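Local coordinates for protein BtGH115A (Bacteroides thetaiotaomicron, PDB 5BY3) that acts as a family GH115 4-O-methyl-alpha-glucuronidase with specificity for decorated arabinogalactans, at residues R399-L404 and G502-E507; L406-P411 and I495-F500. One frame throughout, in Å; residues are numbered along the deposited sequence.

Interaction 1. Residues R399-L404 and G502-E507; sequences RPHDHL and GNTREE. With NI (nickel (II) ion), chain C.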
loop_
_atom_site.group_PDB
_atom_site.type_symbol
_atom_site.label_atom_id
_atom_site.label_comp_id
_atom_site.label_asym_id
_atom_site.label_seq_id
_atom_site.Cartn_x
_atom_site.Cartn_y
_atom_site.Cartn_z
ATOM N N ARG A 399 -0.739 0.449 -17.413
ATOM C CA ARG A 399 -0.308 1.655 -18.088
ATOM C C ARG A 399 -0.266 2.833 -17.107
ATOM O O ARG A 399 -1.053 2.860 -16.166
ATOM C CB ARG A 399 -1.322 2.036 -19.176
ATOM C CG ARG A 399 -2.668 2.519 -18.606
ATOM C CD ARG A 399 -3.679 2.748 -19.695
ATOM N NE ARG A 399 -4.051 1.462 -20.260
ATOM C CZ ARG A 399 -4.879 1.284 -21.280
ATOM N NH1 ARG A 399 -5.472 2.308 -21.905
ATOM N NH2 ARG A 399 -5.115 0.055 -21.660
ATOM N N PRO A 400 0.610 3.815 -17.335
ATOM C CA PRO A 400 1.640 3.818 -18.412
ATOM C C PRO A 400 2.814 2.822 -18.223
ATOM O O PRO A 400 3.530 2.543 -19.182
ATOM C CB PRO A 400 2.157 5.252 -18.358
ATOM C CG PRO A 400 2.043 5.600 -16.891
ATOM C CD PRO A 400 0.747 4.979 -16.435
ATOM N N HIS A 401 3.043 2.298 -17.010
ATOM C CA HIS A 401 4.122 1.283 -16.820
ATOM C C HIS A 401 3.935 0.487 -15.506
ATOM O O HIS A 401 3.589 1.083 -14.503
ATOM C CB HIS A 401 5.511 1.962 -16.879
ATOM C CG HIS A 401 6.630 1.002 -17.063
ATOM N ND1 HIS A 401 7.020 0.124 -16.073
ATOM C CD2 HIS A 401 7.414 0.740 -18.140
ATOM C CE1 HIS A 401 7.997 -0.642 -16.538
ATOM N NE2 HIS A 401 8.256 -0.285 -17.786
ATOM N N ASP A 402 4.202 -0.825 -15.498
ATOM C CA ASP A 402 4.195 -1.625 -14.237
ATOM C C ASP A 402 5.235 -1.093 -13.240
ATOM O O ASP A 402 6.345 -0.710 -13.637
ATOM C CB ASP A 402 4.579 -3.099 -14.394
ATOM C CG ASP A 402 3.967 -3.824 -15.623
ATOM O OD1 ASP A 402 3.209 -3.230 -16.439
ATOM O OD2 ASP A 402 4.318 -5.048 -15.760
ATOM N N HIS A 403 4.853 -1.058 -11.955
ATOM C CA HIS A 403 5.818 -1.053 -10.883
ATOM C C HIS A 403 5.658 -2.321 -10.082
ATOM O O HIS A 403 4.813 -2.396 -9.183
ATOM C CB HIS A 403 5.745 0.209 -10.017
ATOM C CG HIS A 403 4.362 0.627 -9.606
ATOM N ND1 HIS A 403 3.449 1.166 -10.497
ATOM C CD2 HIS A 403 3.755 0.631 -8.387
ATOM C CE1 HIS A 403 2.342 1.484 -9.838
ATOM N NE2 HIS A 403 2.490 1.138 -8.566
ATOM N N LEU A 404 6.444 -3.342 -10.430
ATOM C CA LEU A 404 6.300 -4.669 -9.788
ATOM C C LEU A 404 7.557 -5.226 -9.168
ATOM O O LEU A 404 7.513 -6.295 -8.535
ATOM C CB LEU A 404 5.823 -5.701 -10.815
ATOM C CG LEU A 404 4.446 -5.591 -11.452
ATOM C CD1 LEU A 404 4.325 -6.664 -12.510
ATOM C CD2 LEU A 404 3.407 -5.803 -10.370
ATOM N N GLY A 502 13.678 3.554 -17.981
ATOM C CA GLY A 502 13.809 3.383 -19.422
ATOM C C GLY A 502 13.018 4.387 -20.247
ATOM O O GLY A 502 13.215 4.475 -21.476
ATOM N N ASN A 503 12.123 5.150 -19.594
ATOM C CA ASN A 503 11.195 6.049 -20.302
ATOM C C ASN A 503 10.414 5.268 -21.386
ATOM O O ASN A 503 10.302 5.704 -22.528
ATOM C CB ASN A 503 11.962 7.271 -20.907
ATOM C CG ASN A 503 11.038 8.450 -21.285
ATOM O OD1 ASN A 503 9.889 8.551 -20.817
ATOM N ND2 ASN A 503 11.548 9.350 -22.137
ATOM N N THR A 504 9.932 4.082 -21.044
ATOM C CA THR A 504 9.160 3.254 -21.972
ATOM C C THR A 504 7.702 3.251 -21.486
ATOM O O THR A 504 7.395 3.738 -20.406
ATOM C CB THR A 504 9.671 1.783 -22.000
ATOM O OG1 THR A 504 9.710 1.269 -20.676
ATOM C CG2 THR A 504 11.061 1.653 -22.602
ATOM N N ARG A 505 6.790 2.721 -22.287
ATOM C CA ARG A 505 5.409 2.533 -21.851
ATOM C C ARG A 505 4.934 1.113 -22.085
ATOM O O ARG A 505 5.510 0.364 -22.898
ATOM C CB ARG A 505 4.475 3.601 -22.450
ATOM C CG ARG A 505 4.223 4.685 -21.428
ATOM C CD ARG A 505 4.449 6.085 -21.921
ATOM N NE ARG A 505 3.279 6.548 -22.642
ATOM C CZ ARG A 505 2.870 7.815 -22.720
ATOM N NH1 ARG A 505 3.519 8.794 -22.084
ATOM N NH2 ARG A 505 1.793 8.090 -23.425
ATOM N N GLU A 506 3.925 0.740 -21.308
ATOM C CA GLU A 506 3.223 -0.530 -21.435
ATOM C C GLU A 506 1.778 -0.255 -21.825
ATOM O O GLU A 506 1.283 0.862 -21.623
ATOM C CB GLU A 506 3.308 -1.328 -20.140
ATOM C CG GLU A 506 4.577 -2.138 -20.016
ATOM C CD GLU A 506 4.780 -3.173 -21.136
ATOM O OE1 GLU A 506 3.886 -3.990 -21.414
ATOM O OE2 GLU A 506 5.864 -3.190 -21.732
ATOM N N GLU A 507 1.143 -1.264 -22.432
ATOM C CA GLU A 507 -0.208 -1.195 -23.031
ATOM C C GLU A 507 -0.476 -0.078 -24.038
ATOM O O GLU A 507 -1.614 0.356 -24.191
ATOM C CB GLU A 507 -1.290 -1.238 -21.958
ATOM C CG GLU A 507 -1.175 -2.487 -21.083
ATOM C CD GLU A 507 -2.129 -2.469 -19.905
ATOM O OE1 GLU A 507 -2.857 -1.454 -19.730
ATOM O OE2 GLU A 507 -2.137 -3.482 -19.163
HETATM NI NI NI C . 6.464 -7.790 -7.022
HETATM O O HOH W 1 9.623 -1.327 -20.162
HETATM O O HOH W 2 6.954 -9.133 -9.056
HETATM O O HOH W 3 5.866 -7.510 -4.578
#
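Arg399 reaches Glu507 through a bent chain: CG stands between the backbone N and the carbonyl carbon (chi1 69°), and the bend at chi3 places NE, while Glu507 runs extended beyond its CG. The two side chains cross at about a right angle, guanidinium and carboxylate planes 78° apart. Arg399 NE meets Glu507 OE1 at 3.2 Å in a salt bridge, with the oxygen in the guanidinium plane, and Arg399 NH2 adds a weak bond of 3.3 Å to that same OE1. An alanine in place of Arg399 would probably leave Glu507 OE1 without its charged mate and the carboxylate freer to turn. Next along the contact Glu506 N donates to Pro400 O at 2.8 Å, from above the carbonyl plane. Arg505 CG packs 3.7 Å from Pro400 CB and also lies close to Pro400 O. The His401 ring is fixed by ND1, which donates to Asp402 O at 2.7 Å; water 1, in the ring plane, joins His401 NE2 (2.9 Å) to Thr504 OG1 (2.6 Å). Asp402 OD1 lies near Glu506 CG, and the two like-charged carboxylates both pair with Arg620. At the far end Leu404 O binds the nickel at 2.4 Å, together with waters 2 and 3 and Asp436. The contact joins the loop following barrel strand 388-393 to the one following helix 476-495. Helix 730-738 packs against both: Trp732, Val736 and Leu737 touch Pro400, and Glu730 and Glu734 hold the Arg505 guanidinium.

Interaction 2. Residues L406-P411 and I495-F500; sequences LSTMSP and IRKPEF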
loop_
_atom_site.group_PDB
_atom_site.type_symbol
_atom_site.label_atom_id
_atom_site.label_comp_id
_atom_site.label_asym_id
_atom_site.label_seq_id
_atom_site.Cartn_x
_atom_site.Cartn_y
_atom_site.Cartn_z
ATOM N N LEU A 406 10.448 -3.477 -7.249
ATOM C CA LEU A 406 10.698 -2.893 -5.955
ATOM C C LEU A 406 9.498 -2.034 -5.511
ATOM O O LEU A 406 8.642 -1.650 -6.316
ATOM C CB LEU A 406 11.967 -2.041 -6.013
ATOM C CG LEU A 406 13.243 -2.826 -6.384
ATOM C CD1 LEU A 406 14.415 -1.868 -6.620
ATOM C CD2 LEU A 406 13.572 -3.877 -5.319
ATOM N N SER A 407 9.451 -1.773 -4.222
ATOM C CA SER A 407 8.389 -1.077 -3.619
ATOM C C SER A 407 8.938 0.252 -3.160
ATOM O O SER A 407 9.536 0.357 -2.065
ATOM C CB SER A 407 7.898 -1.884 -2.401
ATOM O OG SER A 407 7.158 -1.039 -1.512
ATOM N N THR A 408 8.703 1.276 -3.976
ATOM C CA THR A 408 9.336 2.501 -3.760
ATOM C C THR A 408 8.407 3.705 -3.574
ATOM O O THR A 408 8.861 4.876 -3.573
ATOM C CB THR A 408 10.382 2.761 -4.869
ATOM O OG1 THR A 408 9.754 2.873 -6.157
ATOM C CG2 THR A 408 11.448 1.674 -4.853
HETATM N N MSE A 409 7.113 3.443 -3.438
HETATM C CA MSE A 409 6.147 4.527 -3.283
HETATM C C MSE A 409 6.512 5.191 -1.987
HETATM O O MSE A 409 6.935 4.531 -1.035
HETATM C CB MSE A 409 4.732 4.025 -3.242
HETATM C CG MSE A 409 3.756 5.174 -3.479
HETATM SE SE MSE A 409 1.953 4.387 -3.372
HETATM C CE MSE A 409 2.103 3.964 -5.318
ATOM N N SER A 410 6.449 6.508 -2.005
ATOM C CA SER A 410 6.841 7.315 -0.896
ATOM C C SER A 410 5.874 7.171 0.262
ATOM O O SER A 410 4.674 7.290 0.079
ATOM C CB SER A 410 6.914 8.782 -1.303
ATOM O OG SER A 410 7.001 9.588 -0.136
ATOM N N PRO A 411 6.410 6.936 1.461
ATOM C CA PRO A 411 5.633 6.956 2.707
ATOM C C PRO A 411 4.855 8.226 2.865
ATOM O O PRO A 411 3.749 8.175 3.391
ATOM C CB PRO A 411 6.722 6.898 3.789
ATOM C CG PRO A 411 7.767 6.052 3.129
ATOM C CD PRO A 411 7.810 6.562 1.708
ATOM N N ILE A 495 10.752 10.705 -7.887
ATOM C CA ILE A 495 11.153 11.446 -9.069
ATOM C C ILE A 495 11.051 10.552 -10.303
ATOM O O ILE A 495 10.569 10.959 -11.348
ATOM C CB ILE A 495 12.558 12.044 -8.841
ATOM C CG1 ILE A 495 12.407 13.203 -7.818
ATOM C CG2 ILE A 495 13.196 12.536 -10.138
ATOM C CD1 ILE A 495 13.674 13.851 -7.312
ATOM N N ARG A 496 11.478 9.312 -10.153
ATOM C CA ARG A 496 11.358 8.333 -11.193
ATOM C C ARG A 496 11.725 7.015 -10.561
ATOM O O ARG A 496 12.835 6.838 -10.065
ATOM C CB ARG A 496 12.290 8.656 -12.337
ATOM C CG ARG A 496 11.885 7.935 -13.596
ATOM C CD ARG A 496 11.044 8.834 -14.482
ATOM N NE ARG A 496 10.594 8.096 -15.666
ATOM C CZ ARG A 496 9.788 8.585 -16.608
ATOM N NH1 ARG A 496 9.321 9.832 -16.508
ATOM N NH2 ARG A 496 9.433 7.804 -17.630
ATOM N N LYS A 497 10.748 6.124 -10.522
ATOM C CA LYS A 497 10.905 4.762 -10.042
ATOM C C LYS A 497 11.956 4.007 -10.860
ATOM O O LYS A 497 12.159 4.306 -12.042
ATOM C CB LYS A 497 9.571 4.049 -10.144
ATOM C CG LYS A 497 8.542 4.511 -9.123
ATOM C CD LYS A 497 7.290 3.639 -9.060
ATOM C CE LYS A 497 6.681 3.563 -7.647
ATOM N NZ LYS A 497 5.999 4.789 -7.122
ATOM N N PRO A 498 12.634 3.032 -10.239
ATOM C CA PRO A 498 13.537 2.163 -11.007
ATOM C C PRO A 498 12.950 1.628 -12.309
ATOM O O PRO A 498 13.583 1.765 -13.351
ATOM C CB PRO A 498 13.802 1.026 -10.046
ATOM C CG PRO A 498 13.836 1.736 -8.727
ATOM C CD PRO A 498 12.732 2.750 -8.791
ATOM N N GLU A 499 11.745 1.073 -12.234
ATOM C CA GLU A 499 11.025 0.519 -13.356
ATOM C C GLU A 499 10.665 1.528 -14.422
ATOM O O GLU A 499 10.524 1.122 -15.555
ATOM C CB GLU A 499 9.752 -0.194 -12.876
ATOM C CG GLU A 499 9.999 -1.371 -11.948
ATOM C CD GLU A 499 9.949 -0.982 -10.481
ATOM O OE1 GLU A 499 10.226 0.199 -10.223
ATOM O OE2 GLU A 499 9.655 -1.848 -9.581
ATOM N N PHE A 500 10.555 2.826 -14.095
ATOM C CA PHE A 500 10.331 3.912 -15.096
ATOM C C PHE A 500 11.603 4.523 -15.766
ATOM O O PHE A 500 11.499 5.454 -16.590
ATOM C CB PHE A 500 9.472 5.079 -14.543
ATOM C CG PHE A 500 8.249 4.674 -13.757
ATOM C CD1 PHE A 500 7.664 3.401 -13.870
ATOM C CD2 PHE A 500 7.643 5.622 -12.893
ATOM C CE1 PHE A 500 6.539 3.057 -13.083
ATOM C CE2 PHE A 500 6.499 5.304 -12.144
ATOM C CZ PHE A 500 5.939 4.011 -12.235
HETATM O O HOH W 4 9.259 0.834 -7.742
HETATM O O HOH W 5 8.111 6.270 -6.679
#
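The Glu499 carboxylate receives Leu406 N on the syn side of OE2, 27° out of its plane and 3.0 Å away, while water 4 donates to its other oxygen, OE1, at 2.7 Å. Trp405 N is a second donor to OE2, so one buried oxygen holds two successive backbone amides. The Phe500 ring carries Lys497 CB on one face, 3.7 Å above its plane and offset toward the rim. Water 4 ties the contact together: it donates to Leu406 O and accepts from Thr408 OG1, the latter at 2.6 Å. Thr408 and Lys497 slide past each other in opposite directions, Thr408 OG1 lying 3.5 Å from Lys497 CE. A bend at chi3 places CE and one at chi4 NZ, which stands beside the Met409 (selenomethionine) backbone and reaches water 5 at 2.6 Å; this water gives only a weak bond to Thr408 O. Leu406 CD1 meets Pro498 CG at 4.2 Å, both side chains packing on helix 552-580. This is a long beta-alpha loop of a (beta/alpha)8 barrel, consistent with the family's TIM-barrel clan, held by a carboxylate from beyond helix 476-495 whose nearest side-chain atom lies about 7 Å from the nickel.

Both interactions join the same two loops, one between strand 388-393 and helix 411-423, the other between helices 476-495 and 523-543, and their centres are about 12 Å apart. Interaction 2 is wholly buried and lies nearer the centre of the chain; interaction 1 lies farther out, and its ion pair of Arg399 and Glu507 is partly exposed. The outer contact relies on opposite charges and a direct backbone bond, the inner one on a carboxylate that receives backbone amides and on two waters; a water also bridges the outer contact. They meet where His401 CE1 packs 3.2 Å from Glu499 O. Leu404, a nickel ligand in interaction 1, immediately precedes the backbone amides held in interaction 2.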